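Local coordinates for periplasmic beta-glucosidase (Pseudomonas aeruginosa, PDB 6R5I), which probably hydrolyses terminal, non-reducing beta-D-glucosyl residues with release of beta-D-glucose, as a periplasmic glycoside hydrolase of family 3, at residues V473-G478 with L513-M518. Sequence-based numbering, arbitrary orientation.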
ATOM      1  N   VAL A 473     -15.093  23.936  27.029  1.00 17.13           N
ATOM      2  CA  VAL A 473     -14.180  22.782  27.232  1.00 15.32           C
ATOM      3  C   VAL A 473     -13.044  22.880  26.223  1.00 14.75           C
ATOM      4  O   VAL A 473     -13.327  22.964  25.006  1.00 14.68           O
ATOM      5  CB  VAL A 473     -14.928  21.446  27.131  1.00 16.60           C
ATOM      6  CG1 VAL A 473     -13.968  20.284  27.299  1.00 18.38           C
ATOM      7  CG2 VAL A 473     -16.063  21.353  28.151  1.00 17.74           C
ATOM      8  N   VAL A 474     -11.814  22.859  26.731  1.00 12.87           N
ATOM      9  CA  VAL A 474     -10.593  22.692  25.905  1.00 13.90           C
ATOM     10  C   VAL A 474     -10.145  21.244  26.093  1.00 14.02           C
ATOM     11  O   VAL A 474      -9.665  20.901  27.180  1.00 15.55           O
ATOM     12  CB  VAL A 474      -9.490  23.716  26.233  1.00 13.74           C
ATOM     13  CG1 VAL A 474      -8.236  23.430  25.418  1.00 14.47           C
ATOM     14  CG2 VAL A 474      -9.949  25.134  25.974  1.00 14.73           C
ATOM     15  N   ALA A 475     -10.432  20.388  25.111  1.00 12.69           N
ATOM     16  CA  ALA A 475     -10.121  18.952  25.173  1.00 13.01           C
ATOM     17  C   ALA A 475      -8.745  18.748  24.554  1.00 12.02           C
ATOM     18  O   ALA A 475      -8.583  19.079  23.373  1.00 10.60           O
ATOM     19  CB  ALA A 475     -11.179  18.125  24.476  1.00 13.21           C
ATOM     20  N   VAL A 476      -7.794  18.244  25.333  1.00 12.02           N
ATOM     21  CA  VAL A 476      -6.392  18.078  24.871  1.00 11.85           C
ATOM     22  C   VAL A 476      -6.199  16.575  24.678  1.00 11.44           C
ATOM     23  O   VAL A 476      -6.086  15.838  25.677  1.00 10.62           O
ATOM     24  CB  VAL A 476      -5.363  18.713  25.813  1.00 12.40           C
ATOM     25  CG1 VAL A 476      -4.010  18.736  25.151  1.00 12.61           C
ATOM     26  CG2 VAL A 476      -5.767  20.112  26.238  1.00 12.66           C
ATOM     27  N   VAL A 477      -6.280  16.143  23.423  1.00 11.27           N
ATOM     28  CA  VAL A 477      -6.463  14.719  23.050  1.00 10.67           C
ATOM     29  C   VAL A 477      -5.549  14.370  21.877  1.00 10.53           C
ATOM     30  O   VAL A 477      -5.012  15.275  21.253  1.00  9.53           O
ATOM     31  CB  VAL A 477      -7.937  14.426  22.725  1.00 10.82           C
ATOM     32  CG1 VAL A 477      -8.782  14.419  23.992  1.00 11.28           C
ATOM     33  CG2 VAL A 477      -8.491  15.366  21.691  1.00 10.96           C
ATOM     34  N   GLY A 478      -5.335  13.075  21.679  1.00 10.64           N
ATOM     35  CA  GLY A 478      -4.613  12.563  20.509  1.00 11.63           C
ATOM     36  C   GLY A 478      -3.709  11.435  20.908  1.00 11.82           C
ATOM     37  O   GLY A 478      -4.125  10.564  21.720  1.00 12.78           O
ATOM     38  N   LEU A 513     -16.937  23.078  22.499  1.00 16.55           N
ATOM     39  CA  LEU A 513     -15.869  22.058  22.592  1.00 15.87           C
ATOM     40  C   LEU A 513     -14.758  22.440  21.621  1.00 15.77           C
ATOM     41  O   LEU A 513     -15.001  22.416  20.384  1.00 15.98           O
ATOM     42  CB  LEU A 513     -16.449  20.679  22.291  1.00 16.12           C
ATOM     43  CG  LEU A 513     -15.430  19.542  22.252  1.00 17.39           C
ATOM     44  CD1 LEU A 513     -14.810  19.346  23.620  1.00 19.72           C
ATOM     45  CD2 LEU A 513     -16.096  18.256  21.777  1.00 18.20           C
ATOM     46  N   VAL A 514     -13.597  22.773  22.183  1.00 15.43           N
ATOM     47  CA  VAL A 514     -12.369  23.148  21.444  1.00 14.41           C
ATOM     48  C   VAL A 514     -11.400  21.974  21.552  1.00 14.52           C
ATOM     49  O   VAL A 514     -11.063  21.598  22.682  1.00 14.06           O
ATOM     50  CB  VAL A 514     -11.729  24.427  22.010  1.00 14.76           C
ATOM     51  CG1 VAL A 514     -10.367  24.693  21.394  1.00 13.86           C
ATOM     52  CG2 VAL A 514     -12.650  25.624  21.867  1.00 15.57           C
ATOM     53  N   LEU A 515     -11.003  21.395  20.415  1.00 13.82           N
ATOM     54  CA  LEU A 515     -10.054  20.263  20.389  1.00 14.53           C
ATOM     55  C   LEU A 515      -8.650  20.810  20.157  1.00 12.82           C
ATOM     56  O   LEU A 515      -8.420  21.441  19.108  1.00 11.80           O
ATOM     57  CB  LEU A 515     -10.440  19.309  19.258  1.00 16.23           C
ATOM     58  CG  LEU A 515     -11.275  18.109  19.638  1.00 18.76           C
ATOM     59  CD1 LEU A 515     -12.379  18.456  20.615  1.00 20.99           C
ATOM     60  CD2 LEU A 515     -11.769  17.395  18.401  1.00 18.25           C
ATOM     61  N   VAL A 516      -7.752  20.516  21.079  1.00 11.91           N
ATOM     62  CA  VAL A 516      -6.290  20.722  20.904  1.00 12.05           C
ATOM     63  C   VAL A 516      -5.674  19.334  20.688  1.00 11.87           C
ATOM     64  O   VAL A 516      -5.663  18.527  21.617  1.00 12.20           O
ATOM     65  CB  VAL A 516      -5.694  21.451  22.115  1.00 12.69           C
ATOM     66  CG1 VAL A 516      -4.181  21.536  22.022  1.00 12.43           C
ATOM     67  CG2 VAL A 516      -6.310  22.812  22.295  1.00 12.96           C
ATOM     68  N   LEU A 517      -5.275  19.050  19.466  1.00 11.38           N
ATOM     69  CA  LEU A 517      -4.768  17.732  19.036  1.00 12.60           C
ATOM     70  C   LEU A 517      -3.251  17.695  19.199  1.00 12.49           C
ATOM     71  O   LEU A 517      -2.550  18.614  18.698  1.00 12.68           O
ATOM     72  CB  LEU A 517      -5.115  17.519  17.562  1.00 12.83           C
ATOM     73  CG  LEU A 517      -6.588  17.583  17.196  1.00 13.38           C
ATOM     74  CD1 LEU A 517      -6.737  17.222  15.716  1.00 13.20           C
ATOM     75  CD2 LEU A 517      -7.400  16.639  18.060  1.00 15.82           C
ATOM     76  N   MET A 518      -2.774  16.640  19.834  1.00 13.04           N
ATOM     77  CA  MET A 518      -1.342  16.251  19.830  1.00 14.44           C
ATOM     78  C   MET A 518      -1.208  14.929  19.098  1.00 13.95           C
ATOM     79  O   MET A 518      -2.000  14.033  19.344  1.00 13.11           O
ATOM     80  CB  MET A 518      -0.787  16.116  21.235  1.00 16.04           C
ATOM     81  CG  MET A 518      -0.828  17.395  21.969  1.00 18.55           C
ATOM     82  SD  MET A 518       0.434  17.382  23.275  1.00 22.95           S
ATOM     83  CE  MET A 518       0.018  18.960  24.009  1.00 24.19           C
TER
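V474 and V516 meet diagonally across two neighbouring parallel strands, CG1 of V474 lying 3.7 Å from CG2 of V516. The two methyls come from different branches: CG1 of V474 is trans to its own N (chi1 176°), whereas CG2 of V516 is trans to its carbonyl carbon. Further along, V476, on the same face as V474, has its CG1 4.2 Å from M518 CE, a contact made at the end of the methionine chain, which stays extended beyond CG and reaches across toward the neighbouring strand. The other face carries V473, A475, V477, L513, L515 and L517. There CD1 of L513 bridges two residues of the partner strand, 3.9 Å from both V473 CG1 and A475 CB, and V477 CG2 meets L517 CD2 at 4.0 Å.

Between the faces runs a ladder of five backbone hydrogen bonds, from V514 N to V473 O (2.8 Å) through to M518 N to V477 O (3.0 Å), with N-H...O angles of 158° to 172°. G478 CA extends the pairing with a CA-H...O contact to M518 O at 3.2 Å.

Strands 472-478 and 513-518, joined through helix 497-508, form a beta-alpha-beta crossover unit in the family's C-terminal domain. L503 of that helix packs on A475 and L515; helix 545-553 meets V514 and V516 on the opposite face, while strands 380-384 and 534-537 flank the pair.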